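Local coordinates for periplasmic sugar-binding protein (Chloroflexus aurantiacus, PDB 4RXU) that probably serves as the periplasmic sugar-binding component of an ABC-type transporter, and binds beta-D-glucopyranose, at residues E64-Q69 against E80-K85; K74-V79 against A104-A109. One frame throughout, in Å; residues are numbered along the deposited sequence. Where two conformers were deposited one is given.

Contact 1 (E64-Q69 against E80-K85); sequences EILFSQ and EALIAK
Leu66 and Leu82 supply the apolar part of the contact, their side chains reaching toward each other tip to tip. A single methyl of Leu66 does the touching: CD1 of Leu66 lies 3.9 Å from CG of Leu82 and 4.0 to 4.1 Å from CD2 and CD1 of Leu82. These near-equal spacings show that the methyl faces the whole fork of Leu82 and does not favour one branch. Leu82 is buried, with Val36 of strand 29-37 and Ile87 also against its side chain.

The two segments belong to a beta-alpha-beta unit of the type I periplasmic-binding-protein fold. Strand 61-67 pairs in parallel with strand 29-37, through backbone bonds of Glu64 and Leu66 to Ile35, and the chain then returns along helix 72-84 before entering strand 89-92. The contact therefore packs strand 61-67 against the C-terminal part of helix 72-84.

The polar part is a salt bridge between Glu64 and Lys85, whose side chains cross at about a right angle. With CG of Glu64 anti to the backbone N (chi1 -173°) and the chain extended beyond it, OE1 is carried out to the lysine. NZ of Lys85 stands 3.5 Å from OE1 of Glu64, which makes the hydrogen bond within the bridge weak. CD of Lys85 lies about 3.6 Å from OE1 of Glu64, evidence that the carboxylate meets the flank of the chain as well as its ammonium end. OE1 of Glu64 also rests 3.8 Å from CD2 of Leu82, at the border between the charged and apolar parts.

Contact 2 (K74-V79 against A104-A109); sequences KEKENV and AEAARA
Two neighbouring helices of the layered alpha/beta lobe, 72-84 and 101-109, meet here, with Val79 and Lys76 on the first facing Ala107 and Ala106 on the second. The deeper of the two meetings is apolar. CG1 of Val79 lies 4.3 Å from CB of Ala107, and both residues are buried. A chi1 of 172° sets CG1 anti to the backbone N, on the side of the second helix. The backbones come nearest at this same pair, their CA atoms being 7.1 Å apart, a spacing that the small alanine side chain permits.

In the type I periplasmic-binding-protein fold such helices follow successive parallel strands, and these two flank strand 89-92 in sequence: one leads into it, the other comes after it. Their packing on a common face of the sheet is evident from Leu90 of that strand, which touches both Val79 and Ala107. Ile92 extends the floor beneath Val79.

Further out, the long side chain of Lys76 brings NZ to 4.4 Å from CB of Ala106, a loose van der Waals approach. CB of Ala106 points toward the first helix. The chain of Lys76 is extended until a turn at its last torsion (chi4 -61°), and its charge is paired with OE2 of Glu80, one turn further along the same helix.

Helix 72-84 is common to both contacts, whose centres lie about 9 Å apart. Its C-terminal part meets strand 61-67 in contact 1, while residues 74-79 meet the next helix in contact 2. The segments also touch directly: OE1 of Gln69 lies 2.7 Å from NZ of Lys74, a probable hydrogen bond near the turn from strand to helix, and OG of Ser68 packs 3.3 Å from CA of Glu75. Both contacts are centred about 23 Å from the centre of the chain, and none of their residues belongs to the glucose pocket. An indirect link runs through Phe67 of segment 64-69, which touches Trp45, a residue lining that pocket.

Contact 1 (E64-Q69 against E80-K85)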
loop_
_atom_site.group_PDB
_atom_site.type_symbol
_atom_site.label_atom_id
_atom_site.label_comp_id
_atom_site.label_asym_id
_atom_site.label_seq_id
_atom_site.Cartn_x
_atom_site.Cartn_y
_atom_site.Cartn_z
ATOM N N GLU A 64 19.749 11.105 7.466
ATOM C CA GLU A 64 18.678 11.487 8.373
ATOM C C GLU A 64 17.316 11.043 7.826
ATOM O O GLU A 64 17.041 11.187 6.632
ATOM C CB GLU A 64 18.678 12.997 8.643
ATOM C CG GLU A 64 17.679 13.417 9.714
ATOM C CD GLU A 64 17.857 14.858 10.171
ATOM O OE1 GLU A 64 18.443 15.661 9.408
ATOM O OE2 GLU A 64 17.410 15.190 11.293
ATOM N N ILE A 65 16.492 10.497 8.719
ATOM C CA ILE A 65 15.099 10.129 8.438
ATOM C C ILE A 65 14.197 11.032 9.266
ATOM O O ILE A 65 14.335 11.116 10.469
ATOM C CB ILE A 65 14.815 8.659 8.820
ATOM C CG1 ILE A 65 15.772 7.722 8.053
ATOM C CG2 ILE A 65 13.362 8.278 8.548
ATOM C CD1 ILE A 65 15.723 6.264 8.476
ATOM N N LEU A 66 13.308 11.737 8.589
ATOM C CA LEU A 66 12.297 12.590 9.214
ATOM C C LEU A 66 10.906 12.069 8.885
ATOM O O LEU A 66 10.647 11.604 7.763
ATOM C CB LEU A 66 12.376 14.021 8.690
ATOM C CG LEU A 66 13.692 14.722 9.010
ATOM C CD1 LEU A 66 13.791 16.070 8.315
ATOM C CD2 LEU A 66 13.869 14.892 10.505
ATOM N N PHE A 67 10.019 12.161 9.862
ATOM C CA PHE A 67 8.615 11.816 9.652
ATOM C C PHE A 67 7.803 13.107 9.581
ATOM O O PHE A 67 8.093 14.084 10.255
ATOM C CB PHE A 67 8.047 10.899 10.757
ATOM C CG PHE A 67 8.456 9.458 10.618
ATOM C CD1 PHE A 67 9.660 9.005 11.136
ATOM C CD2 PHE A 67 7.636 8.541 9.935
ATOM C CE1 PHE A 67 10.043 7.683 10.999
ATOM C CE2 PHE A 67 8.022 7.226 9.791
ATOM C CZ PHE A 67 9.222 6.799 10.320
ATOM N N SER A 68 6.726 13.045 8.819
ATOM C CA SER A 68 5.865 14.181 8.550
ATOM C C SER A 68 4.600 14.265 9.392
ATOM O O SER A 68 3.838 15.221 9.253
ATOM C CB SER A 68 5.526 14.206 7.067
ATOM O OG SER A 68 6.728 14.309 6.305
ATOM N N GLN A 69 4.358 13.268 10.234
ATOM C CA GLN A 69 3.198 13.251 11.144
ATOM C C GLN A 69 1.864 13.448 10.457
ATOM O O GLN A 69 0.931 14.061 10.991
ATOM C CB GLN A 69 3.379 14.292 12.204
ATOM C CG GLN A 69 4.723 14.091 12.833
ATOM C CD GLN A 69 5.029 15.230 13.686
ATOM O OE1 GLN A 69 5.706 16.171 13.273
ATOM N NE2 GLN A 69 4.510 15.189 14.891
ATOM N N GLU A 80 12.415 21.346 3.530
ATOM C CA GLU A 80 13.173 22.593 3.598
ATOM C C GLU A 80 14.370 22.485 4.559
ATOM O O GLU A 80 15.465 23.006 4.275
ATOM C CB GLU A 80 12.254 23.761 3.936
ATOM C CG GLU A 80 11.217 24.012 2.836
ATOM C CD GLU A 80 10.092 24.941 3.220
ATOM O OE1 GLU A 80 9.699 24.951 4.399
ATOM O OE2 GLU A 80 9.583 25.652 2.316
ATOM N N ALA A 81 14.180 21.764 5.664
ATOM C CA ALA A 81 15.251 21.567 6.655
ATOM C C ALA A 81 16.380 20.767 6.037
ATOM O O ALA A 81 17.546 21.067 6.241
ATOM C CB ALA A 81 14.728 20.848 7.874
ATOM N N LEU A 82 16.021 19.752 5.252
ATOM C CA LEU A 82 17.033 18.895 4.643
ATOM C C LEU A 82 17.814 19.657 3.566
ATOM O O LEU A 82 19.029 19.523 3.445
ATOM C CB LEU A 82 16.374 17.656 4.053
ATOM C CG LEU A 82 15.887 16.667 5.121
ATOM C CD1 LEU A 82 15.006 15.593 4.481
ATOM C CD2 LEU A 82 17.026 16.045 5.928
ATOM N N ILE A 83 17.098 20.465 2.789
ATOM C CA ILE A 83 17.743 21.341 1.792
ATOM C C ILE A 83 18.782 22.203 2.482
ATOM O O ILE A 83 19.902 22.348 1.982
ATOM C CB ILE A 83 16.728 22.233 1.071
ATOM C CG1 ILE A 83 15.878 21.381 0.128
ATOM C CG2 ILE A 83 17.437 23.349 0.304
ATOM C CD1 ILE A 83 14.635 22.097 -0.361
ATOM N N ALA A 84 18.416 22.747 3.638
ATOM C CA ALA A 84 19.286 23.667 4.354
ATOM C C ALA A 84 20.507 22.968 4.932
ATOM O O ALA A 84 21.566 23.575 5.113
ATOM C CB ALA A 84 18.519 24.400 5.434
ATOM N N LYS A 85 20.354 21.689 5.224
ATOM C CA LYS A 85 21.483 20.858 5.625
ATOM C C LYS A 85 22.381 20.387 4.488
ATOM O O LYS A 85 23.406 19.756 4.732
ATOM C CB LYS A 85 20.969 19.642 6.342
ATOM C CG LYS A 85 20.392 19.981 7.687
ATOM C CD LYS A 85 20.212 18.707 8.470
ATOM C CE LYS A 85 19.673 19.002 9.852
ATOM N NZ LYS A 85 18.192 19.087 9.777
#

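Contact 2 (K74-V79 against A104-A109)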
loop_
_atom_site.group_PDB
_atom_site.type_symbol
_atom_site.label_atom_id
_atom_site.label_comp_id
_atom_site.label_asym_id
_atom_site.label_seq_id
_atom_site.Cartn_x
_atom_site.Cartn_y
_atom_site.Cartn_z
ATOM N N LYS A 74 4.027 19.931 7.406
ATOM C CA LYS A 74 5.240 19.497 8.112
ATOM C C LYS A 74 6.193 18.810 7.137
ATOM O O LYS A 74 7.394 18.973 7.211
ATOM C CB LYS A 74 4.913 18.560 9.263
ATOM C CG LYS A 74 6.130 18.066 10.022
ATOM C CD LYS A 74 6.839 19.193 10.739
ATOM C CE LYS A 74 8.017 18.786 11.608
ATOM N NZ LYS A 74 7.652 18.042 12.823
ATOM N N GLU A 75 5.638 18.021 6.229
ATOM C CA GLU A 75 6.436 17.390 5.191
ATOM C C GLU A 75 7.283 18.403 4.408
ATOM O O GLU A 75 8.471 18.227 4.201
ATOM C CB GLU A 75 5.478 16.637 4.284
ATOM C CG GLU A 75 6.105 16.024 3.057
ATOM C CD GLU A 75 5.005 15.391 2.251
ATOM O OE1 GLU A 75 4.459 16.084 1.348
ATOM O OE2 GLU A 75 4.634 14.240 2.580
ATOM N N LYS A 76 6.645 19.500 4.043
ATOM C CA LYS A 76 7.333 20.528 3.305
ATOM C C LYS A 76 8.437 21.139 4.167
ATOM O O LYS A 76 9.541 21.366 3.660
ATOM C CB LYS A 76 6.376 21.605 2.780
ATOM C CG LYS A 76 7.079 22.581 1.852
ATOM C CD LYS A 76 6.125 23.600 1.291
ATOM C CE LYS A 76 6.739 24.363 0.124
ATOM N NZ LYS A 76 7.940 25.068 0.628
ATOM N N GLU A 77 8.143 21.397 5.437
ATOM C CA GLU A 77 9.157 21.856 6.380
ATOM C C GLU A 77 10.338 20.894 6.431
ATOM O O GLU A 77 11.495 21.312 6.373
ATOM C CB GLU A 77 8.553 22.024 7.776
ATOM C CG GLU A 77 7.478 23.095 7.863
ATOM C CD GLU A 77 7.343 23.671 9.259
ATOM O OE1 GLU A 77 7.778 23.008 10.223
ATOM O OE2 GLU A 77 6.798 24.788 9.392
ATOM N N ASN A 78 10.040 19.604 6.541
ATOM C CA ASN A 78 11.066 18.588 6.588
ATOM C C ASN A 78 11.977 18.705 5.377
ATOM O O ASN A 78 13.216 18.643 5.492
ATOM C CB ASN A 78 10.444 17.190 6.632
ATOM C CG ASN A 78 9.861 16.819 7.980
ATOM O OD1 ASN A 78 9.021 15.885 8.046
ATOM N ND2 ASN A 78 10.316 17.446 9.044
ATOM N N VAL A 79 11.362 18.830 4.206
ATOM C CA VAL A 79 12.149 18.986 2.982
ATOM C C VAL A 79 13.010 20.244 3.074
ATOM O O VAL A 79 14.189 20.226 2.731
ATOM C CB VAL A 79 11.252 18.983 1.738
ATOM C CG1 VAL A 79 12.011 19.339 0.469
ATOM C CG2 VAL A 79 10.642 17.603 1.579
ATOM N N ALA A 104 8.377 18.975 -3.625
ATOM C CA ALA A 104 9.222 18.416 -4.676
ATOM C C ALA A 104 9.835 19.573 -5.502
ATOM O O ALA A 104 11.011 19.572 -5.848
ATOM C CB ALA A 104 8.396 17.476 -5.558
ATOM N N GLU A 105 9.006 20.559 -5.817
ATOM C CA GLU A 105 9.432 21.710 -6.584
ATOM C C GLU A 105 10.492 22.508 -5.840
ATOM O O GLU A 105 11.457 22.971 -6.454
ATOM C CB GLU A 105 8.228 22.574 -6.953
ATOM C CG GLU A 105 7.379 21.888 -8.016
ATOM C CD GLU A 105 5.969 22.415 -8.156
ATOM O OE1 GLU A 105 5.542 23.321 -7.407
ATOM O OE2 GLU A 105 5.268 21.866 -9.034
ATOM N N ALA A 106 10.336 22.634 -4.524
ATOM C CA ALA A 106 11.331 23.331 -3.712
ATOM C C ALA A 106 12.664 22.594 -3.730
ATOM O O ALA A 106 13.722 23.213 -3.785
ATOM C CB ALA A 106 10.849 23.521 -2.275
ATOM N N ALA A 107 12.612 21.273 -3.669
ATOM C CA ALA A 107 13.827 20.473 -3.751
ATOM C C ALA A 107 14.483 20.671 -5.100
ATOM O O ALA A 107 15.695 20.969 -5.196
ATOM C CB ALA A 107 13.495 18.998 -3.539
ATOM N N ARG A 108 13.708 20.500 -6.172
ATOM C CA ARG A 108 14.283 20.681 -7.526
ATOM C C ARG A 108 14.901 22.070 -7.685
ATOM O O ARG A 108 15.962 22.227 -8.314
ATOM C CB ARG A 108 13.269 20.460 -8.654
ATOM C CG ARG A 108 13.854 20.704 -10.057
ATOM C CD ARG A 108 12.818 20.566 -11.154
ATOM N NE ARG A 108 11.682 21.420 -10.863
ATOM C CZ ARG A 108 10.611 21.541 -11.631
ATOM N NH1 ARG A 108 10.518 20.876 -12.775
ATOM N NH2 ARG A 108 9.634 22.328 -11.237
ATOM N N ALA A 109 14.247 23.077 -7.123
ATOM C CA ALA A 109 14.714 24.446 -7.275
ATOM C C ALA A 109 16.049 24.710 -6.604
ATOM O O ALA A 109 16.754 25.667 -6.960
ATOM C CB ALA A 109 13.643 25.393 -6.767
#